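Local atomic coordinates of lasso peptide isopeptidase AtxE2 (Asticcacaulis excentricus, PDB entry 5TXE), a protein that hydrolyses the isopeptide bond of the lasso peptides astexin-2 and astexin-3, recognising their knotted, looped shape and turning them into linear peptides. Residues T348-Q352 with C363-S367; P400-L405 with F416-L421; Y438-L444 with S466-P470. The protein carries 1 engineered substitution. All coordinates share one frame; numbering follows the deposited sequence.

The three contacts follow one another along the chain and meet in space. Contact 1 lies in a hairpin of a propeller-type blade. Contacts 2 and 3 belong to the hydrolase part, and their strands 414-421 and 463-467 are neighbours in its mixed sheet. Their centres are about 10 Å apart. They are joined by Asp418 OD2 of contact 2, 2.7 Å from Ser440 OG of contact 3, a probable hydrogen bond. Contact 1 lies about 14 Å from contact 3, centre to centre, and reaches it through Glu366 OE1, 2.7 Å from Phe443 N. Thr348 of contact 1 packs on Arg404 of contact 2. Contact 3 holds Tyr438, whose side chain is about 4 Å from that of Ala527, the engineered nucleophile position.

Contact 1 (T348-Q352 with C363-S367); sequences TGLLQ and CAQES
Leu350 and Glu366 pair in an antiparallel hairpin of strands 350-357 and 360-367. It belongs to a four-stranded blade, as in the beta-propeller of prolyl oligopeptidases. Backbone bonds tie Leu350 to Glu366 and Gln352 to Ala364. On the face of Gln352 and Glu366, an amide meets a carboxylate. Gln352 NE2 donates to Glu366 OE2 at 2.9 Å in a nearly straight bond (174°). The acceptor lies in the amide plane, but the donor comes from above the carboxylate plane, and the planes stand 74° apart. NE2 also bonds Ala54 O. Glu366 has CG between its backbone N and carbonyl carbon (chi1 56°), then runs extended, which carries the carboxylate to Gln352. OE2 also forms a salt bridge with Arg372, and OE1 takes the backbone N of Phe443. Glu366 is buried, but the Arg372 salt bridge and the N-H donors probably keep its carboxylate charged. Leu350 lies alongside Glu366, with CD1 4.1 Å from Glu366 CD. Leu351 and Gln365 pack on the other face. Gln365 CG, anti to the backbone N, lies against Leu351 CD2 at 3.8 Å, and Gln365 OE1 bonds Arg373 NE. Cys363 SG is disulfide-bonded to Cys354, and its CB sits 4.1 Å from Leu351 CD2.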
ATOM      1  N   THR A 348     -10.266 -16.197   2.147  1.00 29.79           N
ATOM      2  CA  THR A 348      -9.367 -15.357   1.348  1.00 35.56           C
ATOM      3  C   THR A 348      -9.843 -13.890   1.628  1.00 36.06           C
ATOM      4  O   THR A 348     -10.919 -13.679   2.162  1.00 42.17           O
ATOM      5  CB  THR A 348      -9.414 -15.770  -0.111  1.00 35.65           C
ATOM      6  OG1 THR A 348     -10.713 -15.582  -0.626  1.00 37.33           O
ATOM      7  CG2 THR A 348      -9.106 -17.228  -0.246  1.00 35.72           C
ATOM      8  N   GLY A 349      -8.989 -12.905   1.474  1.00 35.10           N
ATOM      9  CA  GLY A 349      -9.368 -11.548   1.793  1.00 31.51           C
ATOM     10  C   GLY A 349      -8.589 -11.023   2.971  1.00 31.78           C
ATOM     11  O   GLY A 349      -7.614 -11.627   3.416  1.00 33.54           O
ATOM     12  N   LEU A 350      -9.038  -9.887   3.454  1.00 30.32           N
ATOM     13  CA  LEU A 350      -8.402  -9.191   4.522  1.00 33.13           C
ATOM     14  C   LEU A 350      -9.452  -8.668   5.470  1.00 31.74           C
ATOM     15  O   LEU A 350     -10.540  -8.291   5.046  1.00 31.27           O
ATOM     16  CB  LEU A 350      -7.617  -7.988   3.968  1.00 33.90           C
ATOM     17  CG  LEU A 350      -6.516  -8.272   2.960  1.00 36.13           C
ATOM     18  CD1 LEU A 350      -6.066  -7.046   2.142  1.00 40.16           C
ATOM     19  CD2 LEU A 350      -5.353  -8.853   3.735  1.00 40.04           C
ATOM     20  N   LEU A 351      -9.092  -8.626   6.746  1.00 31.97           N
ATOM     21  CA  LEU A 351      -9.845  -7.894   7.755  1.00 33.10           C
ATOM     22  C   LEU A 351      -8.923  -6.854   8.305  1.00 34.81           C
ATOM     23  O   LEU A 351      -7.838  -7.174   8.754  1.00 34.34           O
ATOM     24  CB  LEU A 351     -10.269  -8.786   8.903  1.00 33.85           C
ATOM     25  CG  LEU A 351     -11.227  -9.895   8.606  1.00 35.27           C
ATOM     26  CD1 LEU A 351     -11.415 -10.685   9.898  1.00 40.52           C
ATOM     27  CD2 LEU A 351     -12.553  -9.362   8.124  1.00 36.82           C
ATOM     28  N   GLN A 352      -9.368  -5.605   8.295  1.00 30.47           N
ATOM     29  CA  GLN A 352      -8.508  -4.490   8.579  1.00 31.79           C
ATOM     30  C   GLN A 352      -9.114  -3.615   9.662  1.00 31.15           C
ATOM     31  O   GLN A 352     -10.317  -3.337   9.651  1.00 26.71           O
ATOM     32  CB  GLN A 352      -8.374  -3.678   7.282  1.00 35.99           C
ATOM     33  CG  GLN A 352      -7.743  -4.463   6.148  1.00 36.52           C
ATOM     34  CD  GLN A 352      -8.293  -4.080   4.787  1.00 35.84           C
ATOM     35  OE1 GLN A 352      -9.473  -3.770   4.637  1.00 39.35           O
ATOM     36  NE2 GLN A 352      -7.463  -4.180   3.777  1.00 32.27           N
ATOM     37  N   CYS A 363     -15.064  -4.639  11.568  1.00 30.28           N
ATOM     38  CA  CYS A 363     -13.881  -4.630  10.693  1.00 36.93           C
ATOM     39  C   CYS A 363     -14.117  -3.956   9.338  1.00 35.51           C
ATOM     40  O   CYS A 363     -15.233  -3.971   8.813  1.00 31.83           O
ATOM     41  CB  CYS A 363     -13.492  -6.070  10.358  1.00 38.40           C
ATOM     42  SG  CYS A 363     -13.152  -7.086  11.794  1.00 46.19           S
ATOM     43  N   ALA A 364     -13.057  -3.438   8.724  1.00 32.89           N
ATOM     44  CA  ALA A 364     -13.101  -3.289   7.283  1.00 32.89           C
ATOM     45  C   ALA A 364     -12.741  -4.631   6.690  1.00 29.84           C
ATOM     46  O   ALA A 364     -11.981  -5.376   7.276  1.00 29.79           O
ATOM     47  CB  ALA A 364     -12.113  -2.221   6.815  1.00 34.18           C
ATOM     48  N   GLN A 365     -13.235  -4.924   5.490  1.00 30.65           N
ATOM     49  CA  GLN A 365     -12.985  -6.209   4.859  1.00 28.57           C
ATOM     50  C   GLN A 365     -12.992  -6.040   3.355  1.00 26.70           C
ATOM     51  O   GLN A 365     -13.704  -5.173   2.819  1.00 28.88           O
ATOM     52  CB  GLN A 365     -14.091  -7.185   5.245  1.00 31.95           C
ATOM     53  CG  GLN A 365     -13.949  -8.596   4.671  1.00 29.39           C
ATOM     54  CD  GLN A 365     -14.746  -8.827   3.401  1.00 32.59           C
ATOM     55  OE1 GLN A 365     -15.791  -8.231   3.173  1.00 37.28           O
ATOM     56  NE2 GLN A 365     -14.274  -9.745   2.579  1.00 32.47           N
ATOM     57  N   GLU A 366     -12.196  -6.853   2.675  1.00 25.44           N
ATOM     58  CA  GLU A 366     -12.184  -6.880   1.218  1.00 26.41           C
ATOM     59  C   GLU A 366     -11.747  -8.224   0.705  1.00 27.97           C
ATOM     60  O   GLU A 366     -11.120  -8.979   1.427  1.00 28.75           O
ATOM     61  CB  GLU A 366     -11.285  -5.756   0.652  1.00 27.37           C
ATOM     62  CG  GLU A 366      -9.894  -5.771   1.138  1.00 28.86           C
ATOM     63  CD  GLU A 366      -9.042  -4.715   0.457  1.00 31.64           C
ATOM     64  OE1 GLU A 366      -8.807  -4.888  -0.764  1.00 30.15           O
ATOM     65  OE2 GLU A 366      -8.554  -3.775   1.140  1.00 29.48           O
ATOM     66  N   SER A 367     -12.135  -8.525  -0.528  1.00 27.62           N
ATOM     67  CA  SER A 367     -11.696  -9.722  -1.173  1.00 28.23           C
ATOM     68  C   SER A 367     -11.763  -9.488  -2.668  1.00 27.16           C
ATOM     69  O   SER A 367     -12.114  -8.393  -3.112  1.00 29.82           O
ATOM     70  CB  SER A 367     -12.539 -10.931  -0.719  1.00 28.30           C
ATOM     71  OG  SER A 367     -13.839 -10.870  -1.245  1.00 28.92           O
TER

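Contact 2 (P400-L405 with F416-L421); sequences PKVERL and FSDLVL
Arg404 and Asp418 form a two-pronged, side-on salt bridge across a non-hydrogen-bonded pair. Arg404 NE donates to Asp418 OD1 at 3.0 Å, almost straight (174°). Arg404 NH2 donates to the syn lone pair of Asp418 OD2, at 3.1 Å. The grip is not flat, because the guanidinium and carboxylate planes are 35° apart. Arg404 starts with CG anti to the backbone N, and bends at chi2 and chi3 turn its head back to the neighbouring strand. OD2 also takes a hydrogen bond from Ser440, and Arg404 NH1 bonds Asn327. These bonds fix the rotation of both groups. Paired backbone bonds join Lys401 to Leu421, Glu403 to Leu419 and Leu405 to Ser417. Ser417 OG bonds its neighbour's carbonyl, Phe416 O, at 2.6 Å and is hydrogen-bonded to His468 N. Phe416 covers one guanidinium face, with CE2 3.6 Å from Arg404 CZ and over the centre of the group. Ring and guanidinium cross obliquely, their planes 37° apart. The ring of Phe416 also stacks with His468. On the same face as Arg404 and Asp418, Val420 CG1 touches Pro400 CB at 3.5 Å. Leu405 and Leu419 meet on the other face, Leu405 CG 4.0 Å from Leu419 CB. Glu403 runs alongside Leu419 and ends in a salt bridge to Arg513. This is the antiparallel hairpin that opens the mixed sheet of an alpha/beta-hydrolase fold, with strand 401-408 at its edge.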
ATOM      1  N   PRO A 400     -15.860 -10.406 -14.137  1.00 45.71           N
ATOM      2  CA  PRO A 400     -14.937 -11.450 -14.538  1.00 45.88           C
ATOM      3  C   PRO A 400     -14.974 -12.594 -13.563  1.00 44.53           C
ATOM      4  O   PRO A 400     -15.412 -12.437 -12.402  1.00 40.55           O
ATOM      5  CB  PRO A 400     -13.563 -10.777 -14.419  1.00 48.14           C
ATOM      6  CG  PRO A 400     -13.834  -9.345 -14.641  1.00 50.53           C
ATOM      7  CD  PRO A 400     -15.189  -9.099 -14.017  1.00 47.43           C
ATOM      8  N   LYS A 401     -14.502 -13.733 -14.037  1.00 44.10           N
ATOM      9  CA  LYS A 401     -14.401 -14.923 -13.223  1.00 46.94           C
ATOM     10  C   LYS A 401     -12.999 -14.903 -12.572  1.00 41.45           C
ATOM     11  O   LYS A 401     -12.012 -14.648 -13.253  1.00 38.96           O
ATOM     12  CB  LYS A 401     -14.617 -16.148 -14.132  1.00 53.19           C
ATOM     13  CG  LYS A 401     -14.522 -17.515 -13.437  1.00 70.20           C
ATOM     14  CD  LYS A 401     -14.445 -18.697 -14.439  1.00 79.21           C
ATOM     15  CE  LYS A 401     -13.457 -19.810 -14.040  1.00 81.30           C
ATOM     16  NZ  LYS A 401     -13.985 -20.716 -12.985  1.00 79.23           N
ATOM     17  N   VAL A 402     -12.922 -15.181 -11.269  1.00 36.39           N
ATOM     18  CA  VAL A 402     -11.673 -15.268 -10.539  1.00 37.00           C
ATOM     19  C   VAL A 402     -11.392 -16.674 -10.001  1.00 40.46           C
ATOM     20  O   VAL A 402     -12.259 -17.306  -9.431  1.00 42.12           O
ATOM     21  CB  VAL A 402     -11.702 -14.338  -9.321  1.00 36.59           C
ATOM     22  CG1 VAL A 402     -10.316 -14.267  -8.687  1.00 38.90           C
ATOM     23  CG2 VAL A 402     -12.115 -12.967  -9.765  1.00 38.22           C
ATOM     24  N   GLU A 403     -10.158 -17.121 -10.094  1.00 37.50           N
ATOM     25  CA  GLU A 403      -9.798 -18.404  -9.583  1.00 41.23           C
ATOM     26  C   GLU A 403      -8.417 -18.288  -8.932  1.00 38.68           C
ATOM     27  O   GLU A 403      -7.479 -17.813  -9.551  1.00 38.39           O
ATOM     28  CB  GLU A 403      -9.794 -19.374 -10.761  1.00 44.70           C
ATOM     29  CG  GLU A 403      -8.766 -20.458 -10.647  1.00 54.60           C
ATOM     30  CD  GLU A 403      -8.722 -21.407 -11.857  1.00 60.94           C
ATOM     31  OE1 GLU A 403      -9.400 -21.138 -12.925  1.00 59.53           O
ATOM     32  OE2 GLU A 403      -7.959 -22.413 -11.712  1.00 54.11           O
ATOM     33  N   ARG A 404      -8.272 -18.724  -7.693  1.00 33.63           N
ATOM     34  CA  ARG A 404      -6.978 -18.672  -7.040  1.00 36.48           C
ATOM     35  C   ARG A 404      -6.082 -19.818  -7.447  1.00 38.46           C
ATOM     36  O   ARG A 404      -6.496 -20.948  -7.338  1.00 43.83           O
ATOM     37  CB  ARG A 404      -7.135 -18.732  -5.554  1.00 38.49           C
ATOM     38  CG  ARG A 404      -5.803 -18.588  -4.829  1.00 39.24           C
ATOM     39  CD  ARG A 404      -5.992 -17.887  -3.499  1.00 38.20           C
ATOM     40  NE  ARG A 404      -6.255 -16.455  -3.645  1.00 35.52           N
ATOM     41  CZ  ARG A 404      -6.308 -15.594  -2.633  1.00 37.02           C
ATOM     42  NH1 ARG A 404      -6.101 -15.993  -1.370  1.00 37.96           N
ATOM     43  NH2 ARG A 404      -6.536 -14.323  -2.880  1.00 33.59           N
ATOM     44  N   LEU A 405      -4.871 -19.500  -7.915  1.00 38.50           N
ATOM     45  CA  LEU A 405      -3.877 -20.446  -8.390  1.00 39.38           C
ATOM     46  C   LEU A 405      -2.896 -20.709  -7.272  1.00 38.07           C
ATOM     47  O   LEU A 405      -2.548 -19.787  -6.514  1.00 34.89           O
ATOM     48  CB  LEU A 405      -3.035 -19.888  -9.567  1.00 40.73           C
ATOM     49  CG  LEU A 405      -3.730 -19.417 -10.825  1.00 41.61           C
ATOM     50  CD1 LEU A 405      -2.729 -18.693 -11.717  1.00 44.31           C
ATOM     51  CD2 LEU A 405      -4.331 -20.582 -11.566  1.00 44.56           C
ATOM     52  N   PHE A 416       0.936 -18.282  -4.178  1.00 30.46           N
ATOM     53  CA  PHE A 416      -0.406 -18.124  -4.728  1.00 33.85           C
ATOM     54  C   PHE A 416      -0.460 -16.910  -5.662  1.00 32.57           C
ATOM     55  O   PHE A 416       0.432 -16.033  -5.615  1.00 31.45           O
ATOM     56  CB  PHE A 416      -1.459 -18.081  -3.624  1.00 33.35           C
ATOM     57  CG  PHE A 416      -1.646 -16.714  -2.971  1.00 31.63           C
ATOM     58  CD1 PHE A 416      -0.903 -16.342  -1.865  1.00 31.06           C
ATOM     59  CD2 PHE A 416      -2.621 -15.838  -3.449  1.00 31.51           C
ATOM     60  CE1 PHE A 416      -1.110 -15.119  -1.231  1.00 34.55           C
ATOM     61  CE2 PHE A 416      -2.822 -14.598  -2.857  1.00 31.77           C
ATOM     62  CZ  PHE A 416      -2.072 -14.241  -1.737  1.00 32.87           C
ATOM     63  N   SER A 417      -1.474 -16.901  -6.515  1.00 30.39           N
ATOM     64  CA  SER A 417      -1.824 -15.751  -7.312  1.00 29.83           C
ATOM     65  C   SER A 417      -3.240 -15.907  -7.783  1.00 33.34           C
ATOM     66  O   SER A 417      -3.799 -16.969  -7.613  1.00 37.24           O
ATOM     67  CB  SER A 417      -0.890 -15.651  -8.505  1.00 28.41           C
ATOM     68  OG  SER A 417       0.401 -15.270  -8.072  1.00 32.31           O
ATOM     69  N   ASP A 418      -3.843 -14.859  -8.347  1.00 32.38           N
ATOM     70  CA  ASP A 418      -5.217 -14.913  -8.826  1.00 31.99           C
ATOM     71  C   ASP A 418      -5.268 -14.795 -10.333  1.00 32.89           C
ATOM     72  O   ASP A 418      -4.579 -13.980 -10.899  1.00 34.95           O
ATOM     73  CB  ASP A 418      -6.074 -13.847  -8.142  1.00 34.65           C
ATOM     74  CG  ASP A 418      -6.356 -14.180  -6.637  1.00 42.96           C
ATOM     75  OD1 ASP A 418      -6.873 -15.307  -6.348  1.00 46.27           O
ATOM     76  OD2 ASP A 418      -6.044 -13.345  -5.737  1.00 45.36           O
ATOM     77  N   LEU A 419      -6.034 -15.682 -10.975  1.00 31.16           N
ATOM     78  CA  LEU A 419      -6.289 -15.666 -12.370  1.00 30.76           C
ATOM     79  C   LEU A 419      -7.646 -15.016 -12.561  1.00 31.70           C
ATOM     80  O   LEU A 419      -8.620 -15.390 -11.927  1.00 29.35           O
ATOM     81  CB  LEU A 419      -6.259 -17.066 -12.921  1.00 34.11           C
ATOM     82  CG  LEU A 419      -6.710 -17.188 -14.370  1.00 37.65           C
ATOM     83  CD1 LEU A 419      -5.752 -16.459 -15.291  1.00 37.94           C
ATOM     84  CD2 LEU A 419      -6.849 -18.653 -14.816  1.00 36.47           C
ATOM     85  N   VAL A 420      -7.711 -14.034 -13.455  1.00 30.39           N
ATOM     86  CA  VAL A 420      -8.960 -13.365 -13.747  1.00 28.71           C
ATOM     87  C   VAL A 420      -9.266 -13.557 -15.191  1.00 28.23           C
ATOM     88  O   VAL A 420      -8.396 -13.331 -16.035  1.00 28.88           O
ATOM     89  CB  VAL A 420      -8.826 -11.882 -13.463  1.00 32.76           C
ATOM     90  CG1 VAL A 420     -10.164 -11.169 -13.567  1.00 32.31           C
ATOM     91  CG2 VAL A 420      -8.193 -11.666 -12.083  1.00 32.97           C
ATOM     92  N   LEU A 421     -10.477 -13.995 -15.527  1.00 28.91           N
ATOM     93  CA  LEU A 421     -10.816 -14.253 -16.936  1.00 31.50           C
ATOM     94  C   LEU A 421     -11.942 -13.375 -17.387  1.00 32.48           C
ATOM     95  O   LEU A 421     -12.784 -12.993 -16.601  1.00 34.05           O
ATOM     96  CB  LEU A 421     -11.222 -15.705 -17.134  1.00 36.54           C
ATOM     97  CG  LEU A 421     -10.074 -16.674 -16.803  1.00 40.49           C
ATOM     98  CD1 LEU A 421     -10.552 -18.132 -16.650  1.00 44.47           C
ATOM     99  CD2 LEU A 421      -9.009 -16.607 -17.862  1.00 43.93           C
TER

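Contact 3 (Y438-L444 with S466-P470); sequences YSSRGFL and SFHSP
Tyr438 is preceded by a cis peptide bond, and Ser469 N donates to Tyr438 O at 2.9 Å, from above the carbonyl plane, 40° out of it. Water 1 also donates to this oxygen and to Ser469 O. The ring of His468 is held at its edge: Ser440 N donates to His468 ND1 at 3.1 Å (166°), close to the ring plane. His468 CG, anti to the backbone N (chi1 -171°), swings the ring out beside Ser439 and Ser440, and the turn about CB-CG then puts ND1 at Ser440 N. At the other end, water 3 accepts from Arg441 NH2 and is hydrogen-bonded to His468 NE2 in the ring plane. Arg441 CG rests 3.6 Å from His468 CE1, with the guanidinium nearly perpendicular to the ring, and NH1 is hydrogen-bonded to Ser326 O. The loop follows strand 431-436 of the alpha/beta-hydrolase sheet, beside strand 463-467. Tyr438 is catalytically important and stabilises the alkoxide intermediate. It lies next to the nucleophile position, Ala527 here by engineering, and its ring meets an aromatic ring of the bound peptide edge-to-face. Deeper in, Ser440 OG and Ser466 OG are 2.7 Å apart. Water 2 joins Ser466 OG to Ser439 O. Leu444 CD2 packs on Ser466 OG at 3.4 Å.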
ATOM      1  N   TYR A 438       2.026  -6.427  -7.061  1.00 30.07           N
ATOM      2  CA  TYR A 438       2.644  -7.680  -6.621  1.00 32.52           C
ATOM      3  C   TYR A 438       2.019  -8.196  -5.341  1.00 33.20           C
ATOM      4  O   TYR A 438       2.645  -9.003  -4.648  1.00 32.22           O
ATOM      5  CB  TYR A 438       4.147  -7.539  -6.395  1.00 32.13           C
ATOM      6  CG  TYR A 438       4.605  -6.306  -5.621  1.00 33.94           C
ATOM      7  CD1 TYR A 438       4.725  -6.325  -4.220  1.00 34.31           C
ATOM      8  CD2 TYR A 438       4.924  -5.115  -6.290  1.00 31.97           C
ATOM      9  CE1 TYR A 438       5.148  -5.209  -3.533  1.00 38.65           C
ATOM     10  CE2 TYR A 438       5.362  -4.009  -5.600  1.00 33.40           C
ATOM     11  CZ  TYR A 438       5.492  -4.050  -4.233  1.00 36.40           C
ATOM     12  OH  TYR A 438       5.938  -2.945  -3.562  1.00 38.99           O
ATOM     13  N   SER A 439       0.805  -7.718  -5.044  1.00 32.30           N
ATOM     14  CA  SER A 439      -0.003  -8.288  -3.997  1.00 36.20           C
ATOM     15  C   SER A 439      -1.429  -8.499  -4.467  1.00 37.84           C
ATOM     16  O   SER A 439      -2.015  -7.668  -5.176  1.00 38.70           O
ATOM     17  CB  SER A 439       0.015  -7.542  -2.663  1.00 39.22           C
ATOM     18  OG  SER A 439       0.078  -6.184  -2.836  1.00 44.68           O
ATOM     19  N   SER A 440      -1.970  -9.637  -4.040  1.00 35.44           N
ATOM     20  CA  SER A 440      -3.267 -10.088  -4.475  1.00 36.34           C
ATOM     21  C   SER A 440      -4.127 -10.592  -3.324  1.00 32.52           C
ATOM     22  O   SER A 440      -4.918 -11.508  -3.518  1.00 33.56           O
ATOM     23  CB  SER A 440      -3.131 -11.195  -5.541  1.00 35.36           C
ATOM     24  OG  SER A 440      -4.355 -11.252  -6.276  1.00 38.71           O
ATOM     25  N   ARG A 441      -4.045  -9.972  -2.154  1.00 33.78           N
ATOM     26  CA  ARG A 441      -4.823 -10.482  -1.025  1.00 35.21           C
ATOM     27  C   ARG A 441      -6.237 -10.005  -1.010  1.00 36.15           C
ATOM     28  O   ARG A 441      -7.108 -10.696  -0.468  1.00 38.93           O
ATOM     29  CB  ARG A 441      -4.186 -10.141   0.321  1.00 38.14           C
ATOM     30  CG  ARG A 441      -2.778 -10.692   0.464  1.00 43.98           C
ATOM     31  CD  ARG A 441      -2.324 -10.688   1.944  1.00 43.79           C
ATOM     32  NE  ARG A 441      -1.197 -11.578   2.154  1.00 40.17           N
ATOM     33  CZ  ARG A 441      -1.278 -12.815   2.638  1.00 41.56           C
ATOM     34  NH1 ARG A 441      -2.436 -13.381   2.983  1.00 39.61           N
ATOM     35  NH2 ARG A 441      -0.156 -13.490   2.793  1.00 42.06           N
ATOM     36  N   GLY A 442      -6.469  -8.820  -1.570  1.00 31.84           N
ATOM     37  CA  GLY A 442      -7.691  -8.065  -1.312  1.00 28.62           C
ATOM     38  C   GLY A 442      -8.404  -7.872  -2.611  1.00 27.72           C
ATOM     39  O   GLY A 442      -8.361  -8.747  -3.483  1.00 27.40           O
ATOM     40  N   PHE A 443      -9.063  -6.720  -2.726  1.00 26.26           N
ATOM     41  CA  PHE A 443      -9.882  -6.422  -3.880  1.00 27.66           C
ATOM     42  C   PHE A 443      -8.990  -6.257  -5.118  1.00 25.42           C
ATOM     43  O   PHE A 443      -7.952  -5.649  -5.043  1.00 25.29           O
ATOM     44  CB  PHE A 443     -10.734  -5.194  -3.599  1.00 27.70           C
ATOM     45  CG  PHE A 443     -11.473  -4.711  -4.770  1.00 29.32           C
ATOM     46  CD1 PHE A 443     -12.345  -5.560  -5.460  1.00 31.48           C
ATOM     47  CD2 PHE A 443     -11.279  -3.378  -5.244  1.00 30.08           C
ATOM     48  CE1 PHE A 443     -13.010  -5.112  -6.623  1.00 30.18           C
ATOM     49  CE2 PHE A 443     -11.957  -2.922  -6.387  1.00 31.80           C
ATOM     50  CZ  PHE A 443     -12.827  -3.788  -7.080  1.00 30.39           C
ATOM     51  N   LEU A 444      -9.371  -6.872  -6.214  1.00 24.79           N
ATOM     52  CA  LEU A 444      -8.625  -6.736  -7.476  1.00 26.83           C
ATOM     53  C   LEU A 444      -8.909  -5.382  -8.087  1.00 27.78           C
ATOM     54  O   LEU A 444      -9.906  -5.216  -8.780  1.00 29.44           O
ATOM     55  CB  LEU A 444      -9.051  -7.834  -8.423  1.00 26.75           C
ATOM     56  CG  LEU A 444      -8.713  -9.260  -7.914  1.00 31.67           C
ATOM     57  CD1 LEU A 444      -9.273 -10.289  -8.869  1.00 33.34           C
ATOM     58  CD2 LEU A 444      -7.246  -9.507  -7.717  1.00 33.63           C
ATOM     59  N   SER A 466      -3.046 -11.707 -11.464  1.00 29.11           N
ATOM     60  CA  SER A 466      -2.790 -10.874 -10.314  1.00 31.78           C
ATOM     61  C   SER A 466      -1.811 -11.627  -9.427  1.00 29.61           C
ATOM     62  O   SER A 466      -2.189 -12.493  -8.627  1.00 27.75           O
ATOM     63  CB  SER A 466      -4.104 -10.592  -9.585  1.00 32.34           C
ATOM     64  OG  SER A 466      -3.913  -9.740  -8.491  1.00 37.21           O
ATOM     65  N   PHE A 467      -0.547 -11.260  -9.586  1.00 27.29           N
ATOM     66  CA  PHE A 467       0.603 -11.906  -8.968  1.00 28.93           C
ATOM     67  C   PHE A 467       0.844 -11.494  -7.563  1.00 29.45           C
ATOM     68  O   PHE A 467       0.883 -10.323  -7.268  1.00 29.49           O
ATOM     69  CB  PHE A 467       1.839 -11.473  -9.741  1.00 34.45           C
ATOM     70  CG  PHE A 467       3.119 -12.091  -9.296  1.00 32.13           C
ATOM     71  CD1 PHE A 467       3.239 -13.458  -9.122  1.00 32.24           C
ATOM     72  CD2 PHE A 467       4.236 -11.309  -9.164  1.00 33.13           C
ATOM     73  CE1 PHE A 467       4.454 -14.028  -8.735  1.00 31.39           C
ATOM     74  CE2 PHE A 467       5.467 -11.866  -8.798  1.00 33.31           C
ATOM     75  CZ  PHE A 467       5.577 -13.232  -8.605  1.00 33.06           C
ATOM     76  N   HIS A 468       0.996 -12.479  -6.690  1.00 29.83           N
ATOM     77  CA  HIS A 468       1.338 -12.210  -5.336  1.00 30.66           C
ATOM     78  C   HIS A 468       2.743 -12.662  -5.152  1.00 30.99           C
ATOM     79  O   HIS A 468       3.034 -13.825  -5.083  1.00 32.82           O
ATOM     80  CB  HIS A 468       0.439 -12.920  -4.366  1.00 32.34           C
ATOM     81  CG  HIS A 468       0.657 -12.467  -2.976  1.00 36.47           C
ATOM     82  ND1 HIS A 468      -0.067 -11.423  -2.424  1.00 37.55           N
ATOM     83  CD2 HIS A 468       1.566 -12.843  -2.040  1.00 35.93           C
ATOM     84  CE1 HIS A 468       0.376 -11.186  -1.199  1.00 37.55           C
ATOM     85  NE2 HIS A 468       1.355 -12.044  -0.932  1.00 36.42           N
ATOM     86  N   SER A 469       3.634 -11.723  -5.069  1.00 34.78           N
ATOM     87  CA  SER A 469       5.023 -12.050  -5.023  1.00 36.64           C
ATOM     88  C   SER A 469       5.339 -13.031  -3.880  1.00 38.76           C
ATOM     89  O   SER A 469       4.904 -12.829  -2.758  1.00 36.39           O
ATOM     90  CB  SER A 469       5.818 -10.773  -4.803  1.00 38.02           C
ATOM     91  OG  SER A 469       7.142 -11.055  -5.175  1.00 42.18           O
ATOM     92  N   PRO A 470       6.167 -14.051  -4.142  1.00 39.48           N
ATOM     93  CA  PRO A 470       6.386 -15.005  -3.077  1.00 43.47           C
ATOM     94  C   PRO A 470       7.478 -14.603  -2.096  1.00 43.49           C
ATOM     95  O   PRO A 470       8.279 -13.680  -2.352  1.00 34.83           O
ATOM     96  CB  PRO A 470       6.829 -16.247  -3.851  1.00 44.01           C
ATOM     97  CG  PRO A 470       7.641 -15.677  -4.951  1.00 44.17           C
ATOM     98  CD  PRO A 470       6.858 -14.457  -5.374  1.00 40.18           C
TER
HETATM   99  O   HOH W   1       3.686  -9.836  -2.093  1.00 46.67           O
HETATM  100  O   HOH W   2      -3.998  -7.328  -7.186  1.00 42.94           O
HETATM  101  O   HOH W   3       1.840 -11.315   2.221  1.00 38.93           O